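Local coordinates for beta-lactamase (Klebsiella pneumoniae, PDB 6HUH), which probably hydrolyses the beta-lactam ring of antibiotics to give substituted beta-amino acids, as a class D enzyme linked to antibiotic resistance, at residues Ser64-Asp69 against Thr110-Ala115; Leu72-Phe77 against Thr91-Arg96; Leu85-Gln90 against Met98-Ile103. All coordinates share one frame; numbering follows the deposited sequence.

All three contacts fix the long loop that runs between helix 56-64 and helix 94-99. Interaction 1 is a surface contact. It ties the start of this loop to the end of helix 103-113, mainly by an aromatic pair. Interactions 2 and 3 are partly buried, and both use helix 94-99. Interaction 2 joins backbone to backbone at the entrance of that helix. Interaction 3 sets a tryptophan against the turn at its exit and comes close to the predicted active-site serine. Interactions 1 and 2 touch through F66 and L75, while 2 and 3 meet at R96 and E87. Interactions 1 and 3 do not touch.

Interaction 1 of 3, residues Ser64-Asp69 against Thr110-Ala115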
loop_
_atom_site.group_PDB
_atom_site.type_symbol
_atom_site.label_atom_id
_atom_site.label_comp_id
_atom_site.label_asym_id
_atom_site.label_seq_id
_atom_site.Cartn_x
_atom_site.Cartn_y
_atom_site.Cartn_z
ATOM N N SER A 64 -15.942 -10.584 -11.588
ATOM C CA SER A 64 -15.809 -10.856 -13.010
ATOM C C SER A 64 -14.436 -11.407 -13.373
ATOM O O SER A 64 -14.324 -12.144 -14.347
ATOM C CB SER A 64 -16.145 -9.614 -13.825
ATOM O OG SER A 64 -15.349 -8.503 -13.452
ATOM N N GLY A 65 -13.414 -11.079 -12.582
ATOM C CA GLY A 65 -12.059 -11.556 -12.812
ATOM C C GLY A 65 -11.110 -10.538 -13.408
ATOM O O GLY A 65 -9.958 -10.880 -13.700
ATOM N N PHE A 66 -11.578 -9.280 -13.595
ATOM C CA PHE A 66 -10.747 -8.198 -14.111
ATOM C C PHE A 66 -9.622 -7.917 -13.131
ATOM O O PHE A 66 -8.472 -7.717 -13.542
ATOM C CB PHE A 66 -11.555 -6.911 -14.311
ATOM C CG PHE A 66 -10.697 -5.829 -14.924
ATOM C CD1 PHE A 66 -10.289 -5.911 -16.250
ATOM C CD2 PHE A 66 -10.232 -4.774 -14.160
ATOM C CE1 PHE A 66 -9.495 -4.922 -16.821
ATOM C CE2 PHE A 66 -9.400 -3.803 -14.722
ATOM C CZ PHE A 66 -9.047 -3.882 -16.053
ATOM N N LEU A 67 -9.975 -7.842 -11.840
ATOM C CA LEU A 67 -9.034 -7.616 -10.755
ATOM C C LEU A 67 -8.704 -8.978 -10.196
ATOM O O LEU A 67 -9.610 -9.801 -9.996
ATOM C CB LEU A 67 -9.640 -6.696 -9.686
ATOM C CG LEU A 67 -10.150 -5.337 -10.154
ATOM C CD1 LEU A 67 -10.911 -4.664 -9.053
ATOM C CD2 LEU A 67 -9.021 -4.444 -10.698
ATOM N N VAL A 68 -7.403 -9.257 -10.040
ATOM C CA VAL A 68 -6.905 -10.560 -9.595
ATOM C C VAL A 68 -6.818 -10.596 -8.083
ATOM O O VAL A 68 -7.390 -11.490 -7.453
ATOM C CB VAL A 68 -5.558 -10.921 -10.278
ATOM C CG1 VAL A 68 -4.989 -12.239 -9.748
ATOM C CG2 VAL A 68 -5.711 -10.963 -11.787
ATOM N N ASP A 69 -6.067 -9.633 -7.519
ATOM C CA ASP A 69 -5.849 -9.432 -6.089
ATOM C C ASP A 69 -5.489 -7.977 -5.833
ATOM O O ASP A 69 -5.885 -7.118 -6.602
ATOM C CB ASP A 69 -4.807 -10.427 -5.504
ATOM C CG ASP A 69 -3.468 -10.509 -6.204
ATOM O OD1 ASP A 69 -3.009 -9.475 -6.734
ATOM O OD2 ASP A 69 -2.850 -11.589 -6.169
ATOM N N THR A 110 -14.456 -0.622 -16.271
ATOM C CA THR A 110 -15.805 -0.501 -16.859
ATOM C C THR A 110 -15.821 -0.797 -18.362
ATOM O O THR A 110 -16.712 -1.521 -18.801
ATOM C CB THR A 110 -16.481 0.834 -16.523
ATOM O OG1 THR A 110 -15.743 1.930 -17.072
ATOM C CG2 THR A 110 -16.717 1.021 -15.024
ATOM N N GLU A 111 -14.811 -0.295 -19.132
ATOM C CA GLU A 111 -14.680 -0.542 -20.588
ATOM C C GLU A 111 -14.567 -2.045 -20.890
ATOM O O GLU A 111 -15.077 -2.513 -21.910
ATOM C CB GLU A 111 -13.456 0.180 -21.170
ATOM C CG GLU A 111 -13.696 1.647 -21.499
ATOM C CD GLU A 111 -12.468 2.424 -21.944
ATOM O OE1 GLU A 111 -12.347 3.612 -21.561
ATOM O OE2 GLU A 111 -11.632 1.853 -22.682
ATOM N N TRP A 112 -13.901 -2.784 -19.980
ATOM C CA TRP A 112 -13.712 -4.226 -20.009
ATOM C C TRP A 112 -15.004 -4.982 -19.645
ATOM O O TRP A 112 -15.229 -6.070 -20.174
ATOM C CB TRP A 112 -12.577 -4.615 -19.051
ATOM C CG TRP A 112 -12.294 -6.086 -19.013
ATOM C CD1 TRP A 112 -11.401 -6.766 -19.783
ATOM C CD2 TRP A 112 -12.920 -7.058 -18.167
ATOM N NE1 TRP A 112 -11.438 -8.104 -19.478
ATOM C CE2 TRP A 112 -12.359 -8.312 -18.485
ATOM C CE3 TRP A 112 -13.898 -6.991 -17.162
ATOM C CZ2 TRP A 112 -12.756 -9.494 -17.846
ATOM C CZ3 TRP A 112 -14.289 -8.159 -16.528
ATOM C CH2 TRP A 112 -13.725 -9.391 -16.871
ATOM N N LEU A 113 -15.808 -4.456 -18.695
ATOM C CA LEU A 113 -17.054 -5.108 -18.261
ATOM C C LEU A 113 -18.132 -5.030 -19.327
ATOM O O LEU A 113 -18.840 -6.018 -19.579
ATOM C CB LEU A 113 -17.598 -4.453 -16.989
ATOM C CG LEU A 113 -17.200 -5.041 -15.654
ATOM C CD1 LEU A 113 -17.575 -4.085 -14.557
ATOM C CD2 LEU A 113 -17.899 -6.361 -15.390
ATOM N N GLY A 114 -18.258 -3.838 -19.909
ATOM C CA GLY A 114 -19.284 -3.515 -20.879
ATOM C C GLY A 114 -20.416 -2.848 -20.145
ATOM O O GLY A 114 -20.597 -3.083 -18.946
ATOM N N ALA A 115 -21.174 -2.000 -20.850
ATOM C CA ALA A 115 -22.279 -1.245 -20.263
ATOM C C ALA A 115 -23.411 -2.133 -19.744
ATOM O O ALA A 115 -24.047 -1.770 -18.757
ATOM C CB ALA A 115 -22.797 -0.234 -21.260
#
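W112 carries this surface contact, with F66 over its indole and S64 at its rim. CD1 of F66 lies above one face of the indole, displaced toward the rim, and is 3.4 Å from W112 CG. The rings meet obliquely. The F66 ring and the five-membered ring of W112 have centroids 4.8 Å apart and planes at 48°. CB of F66 adds a CH-pi contact, 3.9 Å from the centroid of the six-membered ring of W112. The two side chains run past each other in opposite directions. The CB of W112 points toward 64-69, and its CG is anti to the backbone N (chi1 -180°), beside the carbonyl carbon.

S64 meets the indole at its edge. Its CB lies in the ring plane, 3.6 Å from W112 CZ3. Its OG lies near the same edge, 3.3 Å from W112 CZ3, and is hydrogen-bonded to M60 O of helix 56-64. L113 touches the same serine, CD2 to OG at 3.9 Å. R117 of helix 115-124 also packs on both S64 and W112.

Both segments turn at a glycine here. G65 and G114 each leave a helix with positive phi. The contact thus joins the ends of helices 56-64 and 103-113, part of the helical region of the serine beta-lactamase and penicillin-binding protein fold.

Interaction 2 of 3, residues Leu72-Phe77 against Thr91-Arg96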
loop_
_atom_site.group_PDB
_atom_site.type_symbol
_atom_site.label_atom_id
_atom_site.label_comp_id
_atom_site.label_asym_id
_atom_site.label_seq_id
_atom_site.Cartn_x
_atom_site.Cartn_y
_atom_site.Cartn_z
ATOM N N LEU A 72 -2.513 -7.209 -8.453
ATOM C CA LEU A 72 -2.803 -7.420 -9.864
ATOM C C LEU A 72 -4.224 -7.127 -10.288
ATOM O O LEU A 72 -5.160 -7.369 -9.520
ATOM C CB LEU A 72 -2.411 -8.836 -10.253
ATOM C CG LEU A 72 -0.907 -9.064 -10.322
ATOM C CD1 LEU A 72 -0.529 -10.322 -9.598
ATOM C CD2 LEU A 72 -0.414 -9.055 -11.764
ATOM N N PRO A 73 -4.417 -6.592 -11.521
ATOM C CA PRO A 73 -3.402 -6.208 -12.524
ATOM C C PRO A 73 -2.733 -4.845 -12.277
ATOM O O PRO A 73 -3.342 -3.934 -11.721
ATOM C CB PRO A 73 -4.201 -6.219 -13.815
ATOM C CG PRO A 73 -5.579 -5.743 -13.388
ATOM C CD PRO A 73 -5.784 -6.257 -11.985
ATOM N N ALA A 74 -1.464 -4.722 -12.664
ATOM C CA ALA A 74 -0.725 -3.471 -12.555
ATOM C C ALA A 74 -0.826 -2.802 -13.934
ATOM O O ALA A 74 -0.025 -3.076 -14.839
ATOM C CB ALA A 74 0.725 -3.744 -12.178
ATOM N N LEU A 75 -1.877 -2.005 -14.129
ATOM C CA LEU A 75 -2.113 -1.367 -15.427
ATOM C C LEU A 75 -1.310 -0.062 -15.627
ATOM O O LEU A 75 -1.287 0.774 -14.725
ATOM C CB LEU A 75 -3.615 -1.141 -15.693
ATOM C CG LEU A 75 -4.580 -2.349 -15.558
ATOM C CD1 LEU A 75 -6.010 -1.921 -15.816
ATOM C CD2 LEU A 75 -4.211 -3.505 -16.497
ATOM N N PRO A 76 -0.635 0.137 -16.785
ATOM C CA PRO A 76 0.123 1.383 -16.978
ATOM C C PRO A 76 -0.730 2.589 -17.384
ATOM O O PRO A 76 -1.764 2.440 -18.043
ATOM C CB PRO A 76 1.088 1.018 -18.100
ATOM C CG PRO A 76 0.341 0.027 -18.923
ATOM C CD PRO A 76 -0.502 -0.760 -17.958
ATOM N N PHE A 77 -0.255 3.795 -17.043
ATOM C CA PHE A 77 -0.880 5.060 -17.436
ATOM C C PHE A 77 -0.616 5.267 -18.939
ATOM O O PHE A 77 0.489 5.000 -19.405
ATOM C CB PHE A 77 -0.260 6.210 -16.623
ATOM C CG PHE A 77 -0.724 7.594 -17.020
ATOM C CD1 PHE A 77 -1.915 8.120 -16.520
ATOM C CD2 PHE A 77 0.051 8.394 -17.858
ATOM C CE1 PHE A 77 -2.327 9.411 -16.864
ATOM C CE2 PHE A 77 -0.376 9.677 -18.215
ATOM C CZ PHE A 77 -1.560 10.176 -17.717
ATOM N N THR A 91 2.001 3.485 -13.033
ATOM C CA THR A 91 1.381 2.158 -13.072
ATOM C C THR A 91 0.567 1.964 -11.778
ATOM O O THR A 91 1.126 2.083 -10.683
ATOM C CB THR A 91 2.466 1.074 -13.287
ATOM O OG1 THR A 91 3.059 1.253 -14.570
ATOM C CG2 THR A 91 1.925 -0.339 -13.182
ATOM N N THR A 92 -0.746 1.727 -11.895
ATOM C CA THR A 92 -1.541 1.540 -10.686
ATOM C C THR A 92 -2.014 0.086 -10.557
ATOM O O THR A 92 -2.201 -0.612 -11.546
ATOM C CB THR A 92 -2.667 2.582 -10.563
ATOM O OG1 THR A 92 -3.528 2.443 -11.671
ATOM C CG2 THR A 92 -2.147 4.023 -10.508
ATOM N N THR A 93 -2.110 -0.368 -9.315
ATOM C CA THR A 93 -2.555 -1.694 -8.898
ATOM C C THR A 93 -3.904 -1.479 -8.176
ATOM O O THR A 93 -4.217 -0.320 -7.877
ATOM C CB THR A 93 -1.496 -2.355 -7.973
ATOM O OG1 THR A 93 -1.464 -1.705 -6.706
ATOM C CG2 THR A 93 -0.117 -2.343 -8.554
ATOM N N PRO A 94 -4.719 -2.524 -7.837
ATOM C CA PRO A 94 -6.001 -2.254 -7.147
ATOM C C PRO A 94 -5.857 -1.588 -5.770
ATOM O O PRO A 94 -6.778 -0.923 -5.315
ATOM C CB PRO A 94 -6.649 -3.641 -7.065
ATOM C CG PRO A 94 -5.998 -4.428 -8.145
ATOM C CD PRO A 94 -4.585 -3.968 -8.133
ATOM N N SER A 95 -4.687 -1.753 -5.124
ATOM C CA SER A 95 -4.333 -1.188 -3.812
ATOM C C SER A 95 -4.061 0.321 -3.926
ATOM O O SER A 95 -4.494 1.106 -3.078
ATOM C CB SER A 95 -3.114 -1.918 -3.243
ATOM O OG SER A 95 -2.800 -1.485 -1.930
ATOM N N ARG A 96 -3.333 0.700 -4.981
ATOM C CA ARG A 96 -2.954 2.063 -5.340
ATOM C C ARG A 96 -4.171 2.812 -5.930
ATOM O O ARG A 96 -4.251 4.032 -5.808
ATOM C CB ARG A 96 -1.774 2.014 -6.333
ATOM C CG ARG A 96 -1.200 3.369 -6.681
ATOM C CD ARG A 96 0.049 3.253 -7.515
ATOM N NE ARG A 96 0.435 4.552 -8.077
ATOM C CZ ARG A 96 1.270 5.405 -7.492
ATOM N NH1 ARG A 96 1.807 5.115 -6.313
ATOM N NH2 ARG A 96 1.574 6.553 -8.081
#
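L75 and T92 form a single antiparallel bridge, a hydrogen-bonded pair, just before helix 94-99. The two segments run in roughly opposite directions.

The contact begins at L72. Its carbonyl O touches P94 CG at 3.4 Å. The L72 side chain points away and packs on P187 of the second subunit. P73 follows a cis peptide bond. Its CD packs loosely on P94 CG, while its carbonyl O is hydrogen-bonded to the hydroxyl of Y105.

The A74 methyl touches two threonine methyls. Its CB is 3.7 Å from T91 CG2 and also meets T93 CG2. In T91, CG2 is anti to the backbone N, and this methyl lies beside A74. T93 holds the N-cap position of helix 94-99. The CA of A74 makes a CA-H...O contact with T92 O.

L75 provides both bridge bonds. Its carbonyl O accepts T92 N at 3.0 Å, with an N-H...O angle of 149°. Its own N reaches T92 O at the same length, but at 128° this bond is weak. L75 O also takes a CA-H...O contact from T91, 3.4 Å from its CA. The side chains of L75 and T92 point away from the opposite segment, and both pack on Y105 of helix 103-113. The last touch is P76 CA against T91 OG1, at 3.8 Å.

Interaction 3 of 3, residues Leu85-Gln90 against Met98-Ile103; sequences LPEWKQ and MTYSVI. With SO4 (sulfate ion), chain C.
W88 points its indole N-H at the backbone of Y100, and NE1 donates a hydrogen bond of 2.8 Å to Y100 O. The acceptor lies in the indole plane, and the N-H...O angle is 150°. The bond and the packing on both faces together hold the ring in this orientation.

The backbone at V102 and I103 lies over one face of the indole, with V102 CA and I103 N above it. V102 CA stands 3.9 Å from the centroid of the five-membered ring of W88, a CH-pi contact. V102 CG1 touches the same end of the ring at CD1. I103 takes the six-membered end, with CG1 3.5 Å from W88 CH2. L85 CB lies over the opposite face, toward the rim. The indole is therefore held between its own loop and the segment after helix 94-99.

E87 and Y100 form the outer part of the contact. Their side chains cross at about a right angle, and E87 CG is 3.7 Å from Y100 CD1. The E87 chain bends at chi2 (-73°), beyond the CB and CG that touch the tyrosine ring. Y100 also packs on Y100 of the second subunit, which brings this edge of the contact to the dimer interface.

Further out, the carbonyl O of W88 accepts a hydrogen bond from the indole N-H (NE1) of W104. S101 lies between Y100 and V102. Its OG is hydrogen-bonded to K197 and, at 3.1 Å, to O4 of a sulfate ion probably taken from the crystallisation liquor. T198 and S246 bind the same sulfate. The S101 side chain is about 3 Å from that of S51, the predicted acylated serine. S101-V102-I103 probably corresponds to the Ser-X-Val motif of class D beta-lactamases, with isoleucine in the third place. W88 thus packs against the backbone of this motif, next to the predicted active-site serine.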
loop_
_atom_site.group_PDB
_atom_site.type_symbol
_atom_site.label_atom_id
_atom_site.label_comp_id
_atom_site.label_asym_id
_atom_site.label_seq_id
_atom_site.Cartn_x
_atom_site.Cartn_y
_atom_site.Cartn_z
ATOM N N LEU A 85 -4.395 14.550 -10.807
ATOM C CA LEU A 85 -3.527 14.363 -9.646
ATOM C C LEU A 85 -2.210 13.757 -10.118
ATOM O O LEU A 85 -2.246 12.858 -10.962
ATOM C CB LEU A 85 -4.179 13.448 -8.585
ATOM C CG LEU A 85 -5.343 14.032 -7.755
ATOM C CD1 LEU A 85 -6.051 12.936 -6.971
ATOM C CD2 LEU A 85 -4.868 15.131 -6.795
ATOM N N PRO A 86 -1.043 14.213 -9.593
ATOM C CA PRO A 86 0.251 13.632 -10.037
ATOM C C PRO A 86 0.424 12.125 -9.765
ATOM O O PRO A 86 1.101 11.446 -10.537
ATOM C CB PRO A 86 1.299 14.459 -9.275
ATOM C CG PRO A 86 0.581 15.690 -8.805
ATOM C CD PRO A 86 -0.840 15.279 -8.587
ATOM N N GLU A 87 -0.203 11.608 -8.682
ATOM C CA GLU A 87 -0.155 10.199 -8.256
ATOM C C GLU A 87 -0.856 9.222 -9.243
ATOM O O GLU A 87 -0.678 7.998 -9.145
ATOM C CB GLU A 87 -0.675 9.991 -6.812
ATOM C CG GLU A 87 -1.219 11.178 -6.028
ATOM C CD GLU A 87 -0.221 12.195 -5.509
ATOM O OE1 GLU A 87 0.279 13.000 -6.328
ATOM O OE2 GLU A 87 -0.077 12.305 -4.272
ATOM N N TRP A 88 -1.645 9.774 -10.183
ATOM C CA TRP A 88 -2.341 9.028 -11.220
ATOM C C TRP A 88 -1.404 8.710 -12.386
ATOM O O TRP A 88 -1.676 7.783 -13.141
ATOM C CB TRP A 88 -3.513 9.861 -11.762
ATOM C CG TRP A 88 -4.718 10.023 -10.868
ATOM C CD1 TRP A 88 -4.874 9.578 -9.590
ATOM C CD2 TRP A 88 -5.928 10.698 -11.209
ATOM N NE1 TRP A 88 -6.112 9.937 -9.114
ATOM C CE2 TRP A 88 -6.779 10.628 -10.086
ATOM C CE3 TRP A 88 -6.377 11.368 -12.356
ATOM C CZ2 TRP A 88 -8.061 11.193 -10.081
ATOM C CZ3 TRP A 88 -7.640 11.931 -12.348
ATOM C CH2 TRP A 88 -8.462 11.858 -11.216
ATOM N N LYS A 89 -0.319 9.490 -12.544
ATOM C CA LYS A 89 0.631 9.422 -13.663
ATOM C C LYS A 89 1.497 8.130 -13.763
ATOM O O LYS A 89 2.234 8.007 -14.741
ATOM C CB LYS A 89 1.533 10.672 -13.683
ATOM C CG LYS A 89 0.823 11.969 -14.075
ATOM C CD LYS A 89 0.938 12.250 -15.567
ATOM C CE LYS A 89 1.153 13.712 -15.884
ATOM N NZ LYS A 89 1.468 13.930 -17.328
ATOM N N GLN A 90 1.397 7.164 -12.823
ATOM C CA GLN A 90 2.186 5.930 -12.957
ATOM C C GLN A 90 1.337 4.665 -13.040
ATOM O O GLN A 90 0.119 4.751 -13.164
ATOM C CB GLN A 90 3.262 5.803 -11.861
ATOM C CG GLN A 90 4.720 5.811 -12.411
ATOM C CD GLN A 90 5.174 4.568 -13.177
ATOM O OE1 GLN A 90 4.975 4.433 -14.392
ATOM N NE2 GLN A 90 5.898 3.682 -12.507
ATOM N N MET A 98 -7.474 2.403 -5.038
ATOM C CA MET A 98 -8.279 2.800 -3.890
ATOM C C MET A 98 -7.664 3.986 -3.163
ATOM O O MET A 98 -8.370 4.963 -2.879
ATOM C CB MET A 98 -8.478 1.610 -2.934
ATOM C CG MET A 98 -9.394 0.553 -3.480
ATOM S SD MET A 98 -11.020 1.214 -3.934
ATOM C CE MET A 98 -11.973 -0.232 -3.842
ATOM N N THR A 99 -6.335 3.911 -2.916
ATOM C CA THR A 99 -5.533 4.902 -2.199
ATOM C C THR A 99 -5.600 6.304 -2.863
ATOM O O THR A 99 -6.178 7.211 -2.259
ATOM C CB THR A 99 -4.099 4.367 -1.983
ATOM O OG1 THR A 99 -4.178 3.122 -1.275
ATOM C CG2 THR A 99 -3.227 5.318 -1.185
ATOM N N TYR A 100 -5.069 6.466 -4.088
ATOM C CA TYR A 100 -5.024 7.760 -4.784
ATOM C C TYR A 100 -6.266 8.031 -5.692
ATOM O O TYR A 100 -6.228 8.965 -6.507
ATOM C CB TYR A 100 -3.688 7.917 -5.543
ATOM C CG TYR A 100 -2.513 7.501 -4.689
ATOM C CD1 TYR A 100 -1.956 8.376 -3.759
ATOM C CD2 TYR A 100 -2.018 6.205 -4.737
ATOM C CE1 TYR A 100 -0.923 7.971 -2.917
ATOM C CE2 TYR A 100 -0.986 5.791 -3.903
ATOM C CZ TYR A 100 -0.449 6.673 -2.986
ATOM O OH TYR A 100 0.552 6.231 -2.159
ATOM N N SER A 101 -7.382 7.257 -5.501
ATOM C CA SER A 101 -8.642 7.403 -6.256
ATOM C C SER A 101 -8.377 7.631 -7.753
ATOM O O SER A 101 -8.757 8.659 -8.326
ATOM C CB SER A 101 -9.513 8.518 -5.677
ATOM O OG SER A 101 -10.098 8.168 -4.435
ATOM N N VAL A 102 -7.669 6.670 -8.363
ATOM C CA VAL A 102 -7.277 6.691 -9.769
ATOM C C VAL A 102 -8.499 6.393 -10.627
ATOM O O VAL A 102 -8.957 5.246 -10.697
ATOM C CB VAL A 102 -6.081 5.757 -10.064
ATOM C CG1 VAL A 102 -5.384 6.166 -11.349
ATOM C CG2 VAL A 102 -5.094 5.744 -8.900
ATOM N N ILE A 103 -9.045 7.450 -11.252
ATOM C CA ILE A 103 -10.256 7.344 -12.052
ATOM C C ILE A 103 -10.036 6.584 -13.344
ATOM O O ILE A 103 -10.932 5.842 -13.739
ATOM C CB ILE A 103 -10.953 8.705 -12.282
ATOM C CG1 ILE A 103 -10.172 9.605 -13.240
ATOM C CG2 ILE A 103 -11.256 9.410 -10.944
ATOM C CD1 ILE A 103 -10.950 10.788 -13.767
HETATM S S SO4 C . -10.776 11.539 -3.174
HETATM O O1 SO4 C . -9.867 12.051 -4.206
HETATM O O2 SO4 C . -11.174 12.614 -2.263
HETATM O O3 SO4 C . -11.965 11.014 -3.822
HETATM O O4 SO4 C . -10.109 10.479 -2.420
#